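Local coordinates for N-acetyltransferase family protein (Bacillus anthracis, PDB 3LNB) that probably catalyses the transfer of an acetyl group from acetyl-coenzyme A to arylamines, inactivating the antibiotic sulfamethoxazole, at residues 130-135 with 184-189; 138-143 with 217-222; 41-46 with 89-94. The protein carries 1 engineered substitution. One frame throughout, in Å; residues are numbered along the deposited sequence.

Interaction 1: 130-135 with 184-189; sequences NKWKPD and RTTQKG
Lys188 reaches Asp135 in a salt bridge, with Lys188 NZ 2.8 Å from Asp135 OD1. The ammonium sits on the syn side of OD1, the side of the other carboxylate oxygen, and the two side chains cross at about a right angle. On its way there the lysine chain bends at chi2 (-60°) and passes over the indole of Trp132. Its CG lies 3.7 Å from the centroid of the five-membered ring of Trp132 and close to the ring normal, a CH-pi contact over the face. Lys188 CE follows near Trp132 CG. The lysine itself sits in a type I beta turn from Thr186 to Gly189. There Thr186 OG1 accepts a hydrogen bond from Lys188 N at 3.0 Å, an ST turn. Thr186 OG1 also meets Trp132 obliquely, 4.1 Å from CH2. Beyond the two segments, the ring of Tyr125 meets Trp132 edge-to-face, and Thr123 of strand 116-126 touches both Trp132 and Lys188. The contact joins the start of strand 131-145 to the loop between strands 177-182 and 191-196. One lysine thus serves both ways: its methylenes pack on the indole, while its charge is paired at the protein surface.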
ATOM      1  N   ASN A 130      21.096  -3.544  -1.400  1.00 20.68           N
ATOM      2  CA  ASN A 130      21.617  -2.368  -0.721  1.00 22.30           C
ATOM      3  C   ASN A 130      21.628  -1.095  -1.574  1.00 20.26           C
ATOM      4  O   ASN A 130      22.688  -0.613  -1.973  1.00 21.32           O
ATOM      5  CB  ASN A 130      23.040  -2.658  -0.221  1.00 24.51           C
ATOM      6  CG  ASN A 130      23.162  -4.023   0.451  1.00 26.10           C
ATOM      7  OD1 ASN A 130      23.576  -5.006  -0.175  1.00 25.54           O
ATOM      8  ND2 ASN A 130      22.794  -4.089   1.725  1.00 26.70           N
ATOM      9  N   LYS A 131      20.452  -0.548  -1.851  1.00 19.08           N
ATOM     10  CA  LYS A 131      20.359   0.676  -2.639  1.00 18.46           C
ATOM     11  C   LYS A 131      18.951   1.228  -2.586  1.00 16.10           C
ATOM     12  O   LYS A 131      18.018   0.525  -2.216  1.00 15.83           O
ATOM     13  CB  LYS A 131      20.734   0.410  -4.094  1.00 20.14           C
ATOM     14  CG  LYS A 131      19.834  -0.592  -4.785  1.00 22.75           C
ATOM     15  CD  LYS A 131      20.276  -0.813  -6.227  1.00 28.73           C
ATOM     16  CE  LYS A 131      19.398  -1.857  -6.912  1.00 31.22           C
ATOM     17  NZ  LYS A 131      17.961  -1.448  -6.891  1.00 34.30           N
ATOM     18  N   TRP A 132      18.801   2.494  -2.948  1.00 16.05           N
ATOM     19  CA  TRP A 132      17.486   3.103  -2.948  1.00 16.49           C
ATOM     20  C   TRP A 132      16.775   2.762  -4.252  1.00 16.76           C
ATOM     21  O   TRP A 132      17.396   2.714  -5.314  1.00 15.52           O
ATOM     22  CB  TRP A 132      17.585   4.625  -2.817  1.00 15.40           C
ATOM     23  CG  TRP A 132      18.155   5.103  -1.521  1.00 15.03           C
ATOM     24  CD1 TRP A 132      19.441   5.507  -1.286  1.00 16.02           C
ATOM     25  CD2 TRP A 132      17.456   5.248  -0.282  1.00 13.64           C
ATOM     26  NE1 TRP A 132      19.583   5.900   0.022  1.00 15.77           N
ATOM     27  CE2 TRP A 132      18.382   5.751   0.662  1.00 14.43           C
ATOM     28  CE3 TRP A 132      16.135   5.001   0.124  1.00 14.00           C
ATOM     29  CZ2 TRP A 132      18.030   6.012   1.990  1.00 13.89           C
ATOM     30  CZ3 TRP A 132      15.783   5.261   1.445  1.00 14.01           C
ATOM     31  CH2 TRP A 132      16.730   5.763   2.362  1.00 14.10           C
ATOM     32  N   LYS A 133      15.479   2.487  -4.161  1.00 17.03           N
ATOM     33  CA  LYS A 133      14.689   2.221  -5.353  1.00 17.20           C
ATOM     34  C   LYS A 133      14.526   3.620  -5.955  1.00 15.82           C
ATOM     35  O   LYS A 133      14.946   4.604  -5.345  1.00 15.79           O
ATOM     36  CB  LYS A 133      13.325   1.632  -4.982  1.00 18.99           C
ATOM     37  CG  LYS A 133      13.356   0.209  -4.418  1.00 21.95           C
ATOM     38  CD  LYS A 133      13.792  -0.828  -5.464  1.00 26.62           C
ATOM     39  CE  LYS A 133      13.529  -2.253  -4.964  1.00 27.64           C
ATOM     40  NZ  LYS A 133      14.081  -3.297  -5.880  1.00 30.08           N
ATOM     41  N   PRO A 134      13.915   3.734  -7.145  1.00 16.33           N
ATOM     42  CA  PRO A 134      13.742   5.055  -7.761  1.00 16.91           C
ATOM     43  C   PRO A 134      13.150   6.134  -6.852  1.00 15.42           C
ATOM     44  O   PRO A 134      12.260   5.861  -6.045  1.00 14.81           O
ATOM     45  CB  PRO A 134      12.845   4.759  -8.963  1.00 17.16           C
ATOM     46  CG  PRO A 134      13.269   3.373  -9.351  1.00 17.84           C
ATOM     47  CD  PRO A 134      13.339   2.683  -8.003  1.00 16.82           C
ATOM     48  N   ASP A 135      13.655   7.355  -7.005  1.00 15.85           N
ATOM     49  CA  ASP A 135      13.197   8.513  -6.236  1.00 17.57           C
ATOM     50  C   ASP A 135      11.673   8.648  -6.268  1.00 17.46           C
ATOM     51  O   ASP A 135      11.058   8.608  -7.335  1.00 16.52           O
ATOM     52  CB  ASP A 135      13.806   9.812  -6.791  1.00 19.81           C
ATOM     53  CG  ASP A 135      15.276   9.998  -6.423  1.00 21.61           C
ATOM     54  OD1 ASP A 135      15.830   9.181  -5.659  1.00 21.00           O
ATOM     55  OD2 ASP A 135      15.880  10.984  -6.904  1.00 24.66           O
ATOM     56  N   ARG A 184      15.079  11.389  10.672  1.00 15.73           N
ATOM     57  CA  ARG A 184      16.496  11.301  10.369  1.00 15.20           C
ATOM     58  C   ARG A 184      16.669  11.704   8.921  1.00 14.52           C
ATOM     59  O   ARG A 184      15.957  11.222   8.044  1.00 15.67           O
ATOM     60  CB  ARG A 184      17.002   9.869  10.565  1.00 15.21           C
ATOM     61  CG  ARG A 184      16.834   9.321  11.978  1.00 18.34           C
ATOM     62  CD  ARG A 184      17.889   9.860  12.932  1.00 15.86           C
ATOM     63  NE  ARG A 184      17.757   9.298  14.275  1.00 16.91           N
ATOM     64  CZ  ARG A 184      16.842   9.671  15.170  1.00 19.66           C
ATOM     65  NH1 ARG A 184      16.808   9.090  16.364  1.00 18.39           N
ATOM     66  NH2 ARG A 184      15.968  10.631  14.883  1.00 17.70           N
ATOM     67  N   THR A 185      17.608  12.600   8.673  1.00 15.31           N
ATOM     68  CA  THR A 185      17.861  13.039   7.317  1.00 16.98           C
ATOM     69  C   THR A 185      18.620  11.931   6.594  1.00 17.83           C
ATOM     70  O   THR A 185      19.474  11.263   7.185  1.00 17.80           O
ATOM     71  CB  THR A 185      18.706  14.326   7.302  1.00 18.04           C
ATOM     72  OG1 THR A 185      18.045  15.345   8.058  1.00 18.64           O
ATOM     73  CG2 THR A 185      18.899  14.812   5.877  1.00 18.28           C
ATOM     74  N   THR A 186      18.280  11.723   5.324  1.00 16.31           N
ATOM     75  CA  THR A 186      18.945  10.727   4.492  1.00 15.41           C
ATOM     76  C   THR A 186      19.047  11.346   3.106  1.00 15.63           C
ATOM     77  O   THR A 186      18.530  12.442   2.867  1.00 14.85           O
ATOM     78  CB  THR A 186      18.136   9.413   4.346  1.00 15.80           C
ATOM     79  OG1 THR A 186      16.988   9.650   3.521  1.00 16.49           O
ATOM     80  CG2 THR A 186      17.684   8.896   5.698  1.00 14.43           C
ATOM     81  N   GLN A 187      19.710  10.647   2.197  1.00 16.45           N
ATOM     82  CA  GLN A 187      19.855  11.131   0.834  1.00 18.39           C
ATOM     83  C   GLN A 187      18.494  11.330   0.175  1.00 18.11           C
ATOM     84  O   GLN A 187      18.367  12.080  -0.791  1.00 18.59           O
ATOM     85  CB  GLN A 187      20.657  10.131  -0.001  1.00 19.29           C
ATOM     86  CG  GLN A 187      22.135  10.115   0.296  1.00 24.69           C
ATOM     87  CD  GLN A 187      22.748  11.489   0.142  1.00 28.39           C
ATOM     88  OE1 GLN A 187      22.748  12.299   1.077  1.00 30.11           O
ATOM     89  NE2 GLN A 187      23.262  11.772  -1.051  1.00 29.22           N
ATOM     90  N   LYS A 188      17.472  10.659   0.693  1.00 17.86           N
ATOM     91  CA  LYS A 188      16.161  10.764   0.075  1.00 17.93           C
ATOM     92  C   LYS A 188      15.076  11.429   0.906  1.00 17.28           C
ATOM     93  O   LYS A 188      13.922  11.455   0.488  1.00 18.04           O
ATOM     94  CB  LYS A 188      15.694   9.375  -0.367  1.00 17.66           C
ATOM     95  CG  LYS A 188      16.709   8.620  -1.229  1.00 16.62           C
ATOM     96  CD  LYS A 188      17.036   9.367  -2.521  1.00 15.66           C
ATOM     97  CE  LYS A 188      17.984   8.554  -3.408  1.00 15.85           C
ATOM     98  NZ  LYS A 188      18.389   9.301  -4.625  1.00 13.71           N
ATOM     99  N   GLY A 189      15.428  11.976   2.066  1.00 16.02           N
ATOM    100  CA  GLY A 189      14.403  12.613   2.871  1.00 16.77           C
ATOM    101  C   GLY A 189      14.792  13.174   4.225  1.00 16.44           C
ATOM    102  O   GLY A 189      15.971  13.300   4.555  1.00 16.41           O
TER

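Interaction 2: 138-143 with 217-222; sequences HVIIIL and IGYAFT
Tyr219 and Ile140 meet where two strands of one twisted antiparallel sheet, 131-145 and 216-225, face each other without being neighbours. Strand 116-126 runs between them in the sheet order, and the short segments lie at 70° with their axes 9.1 Å apart. No hydrogen bond joins them; their side chains meet over the intervening strand. In Ile140, chi1 (62°) puts CG1 between the backbone N and the carbonyl carbon, and the extended chain beyond brings CD1 against both rings. That methyl is oblique to Tyr219, 3.8 Å from CE2. It sits over one face of Phe221, 4.0 Å from the ring centroid, a CH-pi contact. The other branch of Ile140, CG2, packs near the Tyr219 hydroxyl, which makes a weak hydrogen bond to Asp153. Ile142 CD1 extends the apolar row to Phe221 CE2. The Tyr219 ring also receives the edge of His138, in a T-shaped pair with planes at 74°. His138 touches the bound coenzyme A, and its NE2 is hydrogen-bonded to Asp153. Together with Cys99 they are consistent with the Cys-His-Asp catalytic triad of arylamine N-acetyltransferases. Tyr219 therefore packs against the probable catalytic histidine: His138 CD2 stands over the centre of the tyrosine ring, 3.7 Å from Tyr219 CD1.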
ATOM      1  N   HIS A 138       7.082   5.756  -3.945  1.00 14.44           N
ATOM      2  CA  HIS A 138       6.104   5.349  -2.945  1.00 13.33           C
ATOM      3  C   HIS A 138       5.301   6.581  -2.570  1.00 13.51           C
ATOM      4  O   HIS A 138       5.809   7.698  -2.633  1.00 14.23           O
ATOM      5  CB  HIS A 138       6.793   4.768  -1.702  1.00 13.23           C
ATOM      6  CG  HIS A 138       5.839   4.210  -0.686  1.00 14.95           C
ATOM      7  ND1 HIS A 138       4.614   3.677  -1.027  1.00 13.28           N
ATOM      8  CD2 HIS A 138       5.957   4.051   0.655  1.00 15.41           C
ATOM      9  CE1 HIS A 138       4.019   3.211   0.058  1.00 13.81           C
ATOM     10  NE2 HIS A 138       4.812   3.425   1.092  1.00 13.42           N
ATOM     11  N   VAL A 139       4.041   6.366  -2.211  1.00 12.82           N
ATOM     12  CA  VAL A 139       3.145   7.442  -1.817  1.00 13.15           C
ATOM     13  C   VAL A 139       2.471   7.023  -0.521  1.00 12.89           C
ATOM     14  O   VAL A 139       1.923   5.923  -0.431  1.00 12.60           O
ATOM     15  CB  VAL A 139       2.054   7.695  -2.887  1.00 13.33           C
ATOM     16  CG1 VAL A 139       1.027   8.684  -2.358  1.00 13.66           C
ATOM     17  CG2 VAL A 139       2.690   8.216  -4.179  1.00 14.41           C
ATOM     18  N   ILE A 140       2.528   7.892   0.482  1.00 13.68           N
ATOM     19  CA  ILE A 140       1.918   7.604   1.774  1.00 13.39           C
ATOM     20  C   ILE A 140       1.089   8.779   2.254  1.00 13.78           C
ATOM     21  O   ILE A 140       1.098   9.847   1.642  1.00 12.84           O
ATOM     22  CB  ILE A 140       2.977   7.280   2.843  1.00 14.53           C
ATOM     23  CG1 ILE A 140       3.886   8.487   3.061  1.00 14.43           C
ATOM     24  CG2 ILE A 140       3.794   6.064   2.414  1.00 13.03           C
ATOM     25  CD1 ILE A 140       4.953   8.268   4.113  1.00 15.51           C
ATOM     26  N   ILE A 141       0.376   8.569   3.357  1.00 13.01           N
ATOM     27  CA  ILE A 141      -0.483   9.587   3.946  1.00 13.54           C
ATOM     28  C   ILE A 141       0.028  10.052   5.301  1.00 14.76           C
ATOM     29  O   ILE A 141       0.472   9.245   6.116  1.00 14.81           O
ATOM     30  CB  ILE A 141      -1.922   9.043   4.159  1.00 12.96           C
ATOM     31  CG1 ILE A 141      -2.584   8.748   2.813  1.00 13.24           C
ATOM     32  CG2 ILE A 141      -2.747  10.039   4.959  1.00 13.91           C
ATOM     33  CD1 ILE A 141      -3.859   7.933   2.935  1.00 10.32           C
ATOM     34  N   ILE A 142      -0.032  11.357   5.536  1.00 14.55           N
ATOM     35  CA  ILE A 142       0.364  11.909   6.823  1.00 14.89           C
ATOM     36  C   ILE A 142      -0.928  12.450   7.434  1.00 15.46           C
ATOM     37  O   ILE A 142      -1.629  13.246   6.814  1.00 15.37           O
ATOM     38  CB  ILE A 142       1.394  13.053   6.675  1.00 14.92           C
ATOM     39  CG1 ILE A 142       2.664  12.528   5.999  1.00 15.29           C
ATOM     40  CG2 ILE A 142       1.718  13.644   8.041  1.00 12.16           C
ATOM     41  CD1 ILE A 142       3.326  11.374   6.730  1.00 14.18           C
ATOM     42  N   LEU A 143      -1.245  11.989   8.638  1.00 15.37           N
ATOM     43  CA  LEU A 143      -2.458  12.398   9.339  1.00 17.17           C
ATOM     44  C   LEU A 143      -2.138  13.210  10.583  1.00 17.03           C
ATOM     45  O   LEU A 143      -1.261  12.835  11.366  1.00 17.13           O
ATOM     46  CB  LEU A 143      -3.272  11.164   9.768  1.00 18.08           C
ATOM     47  CG  LEU A 143      -4.383  11.443  10.797  1.00 20.77           C
ATOM     48  CD1 LEU A 143      -5.586  12.045  10.093  1.00 22.76           C
ATOM     49  CD2 LEU A 143      -4.787  10.167  11.516  1.00 21.35           C
ATOM     50  N   ILE A 217      15.864   0.505   7.371  1.00 14.43           N
ATOM     51  CA  ILE A 217      15.032   1.490   6.692  1.00 14.44           C
ATOM     52  C   ILE A 217      14.076   0.849   5.691  1.00 14.11           C
ATOM     53  O   ILE A 217      14.497   0.097   4.816  1.00 13.03           O
ATOM     54  CB  ILE A 217      15.888   2.515   5.923  1.00 14.49           C
ATOM     55  CG1 ILE A 217      16.679   3.375   6.906  1.00 12.53           C
ATOM     56  CG2 ILE A 217      14.991   3.378   5.037  1.00 15.20           C
ATOM     57  CD1 ILE A 217      17.661   4.296   6.239  1.00 13.87           C
ATOM     58  N   GLY A 218      12.789   1.144   5.841  1.00 13.76           N
ATOM     59  CA  GLY A 218      11.802   0.638   4.904  1.00 13.70           C
ATOM     60  C   GLY A 218      11.809   1.654   3.781  1.00 13.50           C
ATOM     61  O   GLY A 218      12.051   1.330   2.616  1.00 14.24           O
ATOM     62  N   TYR A 219      11.548   2.905   4.145  1.00 12.19           N
ATOM     63  CA  TYR A 219      11.570   3.994   3.181  1.00 13.00           C
ATOM     64  C   TYR A 219      11.807   5.337   3.851  1.00 12.55           C
ATOM     65  O   TYR A 219      11.584   5.504   5.052  1.00 11.30           O
ATOM     66  CB  TYR A 219      10.273   4.057   2.362  1.00 10.33           C
ATOM     67  CG  TYR A 219       8.998   4.125   3.174  1.00 11.55           C
ATOM     68  CD1 TYR A 219       8.231   2.981   3.388  1.00 11.10           C
ATOM     69  CD2 TYR A 219       8.555   5.332   3.726  1.00  8.73           C
ATOM     70  CE1 TYR A 219       7.054   3.028   4.121  1.00 10.96           C
ATOM     71  CE2 TYR A 219       7.372   5.393   4.469  1.00  9.49           C
ATOM     72  CZ  TYR A 219       6.628   4.238   4.659  1.00 10.36           C
ATOM     73  OH  TYR A 219       5.459   4.274   5.369  1.00 11.16           O
ATOM     74  N   ALA A 220      12.296   6.275   3.053  1.00 13.17           N
ATOM     75  CA  ALA A 220      12.552   7.627   3.501  1.00 13.70           C
ATOM     76  C   ALA A 220      11.438   8.470   2.902  1.00 13.93           C
ATOM     77  O   ALA A 220      10.825   8.072   1.911  1.00 15.11           O
ATOM     78  CB  ALA A 220      13.899   8.103   2.986  1.00 11.72           C
ATOM     79  N   PHE A 221      11.174   9.623   3.505  1.00 14.45           N
ATOM     80  CA  PHE A 221      10.150  10.534   3.007  1.00 14.77           C
ATOM     81  C   PHE A 221      10.318  11.928   3.601  1.00 14.52           C
ATOM     82  O   PHE A 221      11.140  12.139   4.496  1.00 13.70           O
ATOM     83  CB  PHE A 221       8.733  10.007   3.302  1.00 12.98           C
ATOM     84  CG  PHE A 221       8.390   9.924   4.765  1.00 12.60           C
ATOM     85  CD1 PHE A 221       8.823   8.851   5.542  1.00 13.61           C
ATOM     86  CD2 PHE A 221       7.628  10.922   5.368  1.00 13.90           C
ATOM     87  CE1 PHE A 221       8.500   8.774   6.899  1.00 13.46           C
ATOM     88  CE2 PHE A 221       7.301  10.853   6.727  1.00 12.36           C
ATOM     89  CZ  PHE A 221       7.735   9.782   7.491  1.00 14.04           C
ATOM     90  N   THR A 222       9.555  12.877   3.066  1.00 15.27           N
ATOM     91  CA  THR A 222       9.574  14.261   3.533  1.00 15.97           C
ATOM     92  C   THR A 222       8.125  14.646   3.816  1.00 15.93           C
ATOM     93  O   THR A 222       7.212  13.852   3.584  1.00 15.99           O
ATOM     94  CB  THR A 222      10.130  15.229   2.464  1.00 15.15           C
ATOM     95  OG1 THR A 222       9.187  15.350   1.393  1.00 17.68           O
ATOM     96  CG2 THR A 222      11.450  14.718   1.911  1.00 14.05           C
TER

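Interaction 3: 41-46 with 89-94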
ATOM      1  N   LYS A  41     -18.561  -0.933   1.375  1.00 17.12           N
ATOM      2  CA  LYS A  41     -18.999  -2.181   0.753  1.00 18.40           C
ATOM      3  C   LYS A  41     -17.817  -3.084   0.396  1.00 18.47           C
ATOM      4  O   LYS A  41     -17.794  -4.266   0.751  1.00 19.21           O
ATOM      5  CB  LYS A  41     -19.806  -1.875  -0.511  1.00 18.35           C
ATOM      6  CG  LYS A  41     -20.243  -3.109  -1.290  1.00 21.99           C
ATOM      7  CD  LYS A  41     -20.925  -2.735  -2.602  1.00 22.99           C
ATOM      8  CE  LYS A  41     -21.359  -3.979  -3.378  1.00 24.21           C
ATOM      9  NZ  LYS A  41     -22.014  -3.618  -4.668  1.00 25.28           N
ATOM     10  N   ARG A  42     -16.835  -2.525  -0.301  1.00 16.95           N
ATOM     11  CA  ARG A  42     -15.663  -3.291  -0.710  1.00 16.97           C
ATOM     12  C   ARG A  42     -14.907  -3.876   0.476  1.00 17.93           C
ATOM     13  O   ARG A  42     -14.531  -5.046   0.459  1.00 18.08           O
ATOM     14  CB  ARG A  42     -14.711  -2.409  -1.519  1.00 15.38           C
ATOM     15  CG  ARG A  42     -13.425  -3.094  -1.986  1.00 14.81           C
ATOM     16  CD  ARG A  42     -13.649  -4.014  -3.184  1.00 16.06           C
ATOM     17  NE  ARG A  42     -12.387  -4.321  -3.855  1.00 17.80           N
ATOM     18  CZ  ARG A  42     -11.791  -5.514  -3.848  1.00 18.39           C
ATOM     19  NH1 ARG A  42     -10.642  -5.684  -4.491  1.00 16.66           N
ATOM     20  NH2 ARG A  42     -12.343  -6.539  -3.214  1.00 16.29           N
ATOM     21  N   LEU A  43     -14.682  -3.057   1.500  1.00 17.80           N
ATOM     22  CA  LEU A  43     -13.938  -3.508   2.671  1.00 20.18           C
ATOM     23  C   LEU A  43     -14.798  -4.214   3.709  1.00 20.76           C
ATOM     24  O   LEU A  43     -14.338  -4.501   4.815  1.00 20.50           O
ATOM     25  CB  LEU A  43     -13.185  -2.335   3.310  1.00 20.25           C
ATOM     26  CG  LEU A  43     -12.033  -1.735   2.485  1.00 22.57           C
ATOM     27  CD1 LEU A  43     -10.977  -2.799   2.239  1.00 21.45           C
ATOM     28  CD2 LEU A  43     -12.551  -1.201   1.145  1.00 23.03           C
ATOM     29  N   LYS A  44     -16.042  -4.503   3.340  1.00 22.10           N
ATOM     30  CA  LYS A  44     -16.967  -5.207   4.226  1.00 24.26           C
ATOM     31  C   LYS A  44     -17.062  -4.564   5.602  1.00 25.36           C
ATOM     32  O   LYS A  44     -17.094  -5.263   6.622  1.00 26.54           O
ATOM     33  CB  LYS A  44     -16.516  -6.653   4.404  1.00 25.36           C
ATOM     34  CG  LYS A  44     -16.005  -7.302   3.144  1.00 27.74           C
ATOM     35  CD  LYS A  44     -17.111  -7.630   2.170  1.00 28.41           C
ATOM     36  CE  LYS A  44     -16.936  -9.058   1.669  1.00 29.88           C
ATOM     37  NZ  LYS A  44     -15.524  -9.341   1.279  1.00 30.69           N
ATOM     38  N   ILE A  45     -17.090  -3.239   5.632  1.00 24.36           N
ATOM     39  CA  ILE A  45     -17.198  -2.510   6.882  1.00 24.55           C
ATOM     40  C   ILE A  45     -18.527  -1.767   6.895  1.00 23.53           C
ATOM     41  O   ILE A  45     -18.829  -0.995   5.988  1.00 21.42           O
ATOM     42  CB  ILE A  45     -16.050  -1.491   7.041  1.00 25.75           C
ATOM     43  CG1 ILE A  45     -14.726  -2.232   7.231  1.00 25.68           C
ATOM     44  CG2 ILE A  45     -16.321  -0.581   8.232  1.00 26.46           C
ATOM     45  CD1 ILE A  45     -13.519  -1.323   7.223  1.00 25.46           C
ATOM     46  N   PRO A  46     -19.347  -2.001   7.930  1.00 24.17           N
ATOM     47  CA  PRO A  46     -20.642  -1.329   8.022  1.00 22.95           C
ATOM     48  C   PRO A  46     -20.466   0.177   7.916  1.00 20.89           C
ATOM     49  O   PRO A  46     -19.538   0.739   8.496  1.00 21.26           O
ATOM     50  CB  PRO A  46     -21.141  -1.741   9.403  1.00 24.05           C
ATOM     51  CG  PRO A  46     -19.862  -1.848  10.186  1.00 25.45           C
ATOM     52  CD  PRO A  46     -18.998  -2.632   9.217  1.00 25.66           C
ATOM     53  N   LYS A  89     -11.821   1.373 -10.398  1.00 18.46           N
ATOM     54  CA  LYS A  89     -10.909   0.237 -10.418  1.00 17.23           C
ATOM     55  C   LYS A  89     -10.863  -0.601  -9.143  1.00 17.28           C
ATOM     56  O   LYS A  89     -11.210  -1.780  -9.172  1.00 16.70           O
ATOM     57  CB  LYS A  89      -9.487   0.699 -10.766  1.00 17.18           C
ATOM     58  CG  LYS A  89      -8.471  -0.432 -10.845  1.00 16.67           C
ATOM     59  CD  LYS A  89      -7.064   0.080 -11.125  1.00 15.36           C
ATOM     60  CE  LYS A  89      -6.050  -1.070 -11.054  1.00 16.60           C
ATOM     61  NZ  LYS A  89      -4.637  -0.621 -11.175  1.00 17.04           N
ATOM     62  N   LEU A  90     -10.443   0.006  -8.035  1.00 16.49           N
ATOM     63  CA  LEU A  90     -10.305  -0.721  -6.776  1.00 17.15           C
ATOM     64  C   LEU A  90     -11.563  -1.109  -6.019  1.00 17.69           C
ATOM     65  O   LEU A  90     -11.552  -2.085  -5.268  1.00 16.21           O
ATOM     66  CB  LEU A  90      -9.390   0.037  -5.817  1.00 17.21           C
ATOM     67  CG  LEU A  90      -7.893  -0.003  -6.111  1.00 18.95           C
ATOM     68  CD1 LEU A  90      -7.598   0.807  -7.347  1.00 19.46           C
ATOM     69  CD2 LEU A  90      -7.130   0.548  -4.919  1.00 19.92           C
ATOM     70  N   LEU A  91     -12.639  -0.354  -6.185  1.00 16.38           N
ATOM     71  CA  LEU A  91     -13.852  -0.690  -5.466  1.00 17.34           C
ATOM     72  C   LEU A  91     -14.871  -1.412  -6.338  1.00 17.31           C
ATOM     73  O   LEU A  91     -15.205  -2.565  -6.080  1.00 17.96           O
ATOM     74  CB  LEU A  91     -14.470   0.571  -4.852  1.00 14.40           C
ATOM     75  CG  LEU A  91     -13.518   1.373  -3.957  1.00 16.41           C
ATOM     76  CD1 LEU A  91     -14.257   2.536  -3.315  1.00 15.55           C
ATOM     77  CD2 LEU A  91     -12.924   0.468  -2.888  1.00 15.01           C
ATOM     78  N   ILE A  92     -15.350  -0.739  -7.380  1.00 18.37           N
ATOM     79  CA  ILE A  92     -16.351  -1.323  -8.267  1.00 17.81           C
ATOM     80  C   ILE A  92     -15.910  -2.566  -9.045  1.00 19.15           C
ATOM     81  O   ILE A  92     -16.605  -3.583  -9.034  1.00 17.95           O
ATOM     82  CB  ILE A  92     -16.876  -0.255  -9.242  1.00 18.84           C
ATOM     83  CG1 ILE A  92     -17.595   0.839  -8.445  1.00 19.23           C
ATOM     84  CG2 ILE A  92     -17.814  -0.880 -10.277  1.00 17.23           C
ATOM     85  CD1 ILE A  92     -17.928   2.062  -9.261  1.00 20.12           C
ATOM     86  N   GLN A  93     -14.761  -2.501  -9.713  1.00 18.95           N
ATOM     87  CA  GLN A  93     -14.293  -3.643 -10.492  1.00 19.77           C
ATOM     88  C   GLN A  93     -13.519  -4.629  -9.620  1.00 20.96           C
ATOM     89  O   GLN A  93     -12.909  -5.577 -10.117  1.00 20.29           O
ATOM     90  CB  GLN A  93     -13.433  -3.154 -11.664  1.00 21.19           C
ATOM     91  CG  GLN A  93     -14.165  -2.140 -12.554  1.00 25.26           C
ATOM     92  CD  GLN A  93     -13.285  -1.547 -13.646  1.00 28.44           C
ATOM     93  OE1 GLN A  93     -12.126  -1.218 -13.411  1.00 30.52           O
ATOM     94  NE2 GLN A  93     -13.846  -1.384 -14.843  1.00 30.45           N
ATOM     95  N   LYS A  94     -13.561  -4.394  -8.313  1.00 19.81           N
ATOM     96  CA  LYS A  94     -12.886  -5.248  -7.338  1.00 19.47           C
ATOM     97  C   LYS A  94     -11.457  -5.642  -7.722  1.00 18.92           C
ATOM     98  O   LYS A  94     -11.100  -6.821  -7.701  1.00 18.13           O
ATOM     99  CB  LYS A  94     -13.717  -6.511  -7.076  1.00 21.33           C
ATOM    100  CG  LYS A  94     -15.106  -6.243  -6.497  1.00 23.54           C
ATOM    101  CD  LYS A  94     -15.880  -7.556  -6.313  1.00 28.00           C
ATOM    102  CE  LYS A  94     -17.387  -7.350  -6.434  1.00 30.10           C
ATOM    103  NZ  LYS A  94     -18.139  -8.655  -6.402  1.00 31.58           N
TER
HETATM  104  O   HOH W   1      -9.473  -8.334  -5.317  1.00 19.70           O
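Two helix ends meet here, the last turn of helix 34-42 and that of helix 83-92, with Arg42 CA and Leu91 CA 5.7 Å apart. The first helix closes in a Schellman motif, with Lys44 as the C-prime residue at positive phi. The second contains a wider pi-type turn at 89-92. Arg42 carries the contact. Its CG is anti to the backbone N (chi1 179°) and the chain then bends at chi2, which takes the guanidinium across the end of the second helix. Arg42 NE donates to Leu90 O at 2.8 Å, with an N-H...O angle of 165°. The carbonyl oxygen lies in the guanidinium plane, and the donor approaches it nearly along the C=O axis. This nearly straight bond uses a carbonyl of the terminal turn, where the helix dipole would favour a positive group. Lys94 CA lies over one face of the guanidinium, offset toward the rim. Nearer the backbone, Leu91 CD2 packs 3.7 Å from Arg42 CB, and it also meets Leu43 CD2 more loosely. The guanidinium has a second carbonyl partner: Arg42 NH1 is hydrogen-bonded to Arg95 O, just beyond the segment. Ile65, Leu66 and Pro67 also touch the arginine, so it packs against helix 55-65 and the loop after it. The Leu90 side chain is about 12 Å from the bound coenzyme A. A water accepts from Arg42 NH1 at 3.0 Å.

Along the chain, interaction 3 comes first and is complete before the other two begin. Interactions 1 and 2 then alternate their segments. Both use strand 131-145 and reach the same antiparallel sheet of eight strands. Their centres are about 11 Å apart and they touch: Ala220 CB lies 3.7 Å from Trp132 CH2 and 3.5 Å from Thr186 OG1. The surface contact of interaction 1 thus backs onto strand 216-225, whose Tyr219 and Phe221 are buried in interaction 2. Interaction 3 lies among helices on the opposite side of the chain's centre, its centre about 34 Å from interaction 1 and about 25 Å from interaction 2. Two contacts therefore belong to the sheet that carries the probable catalytic histidine, and the third to the helical part.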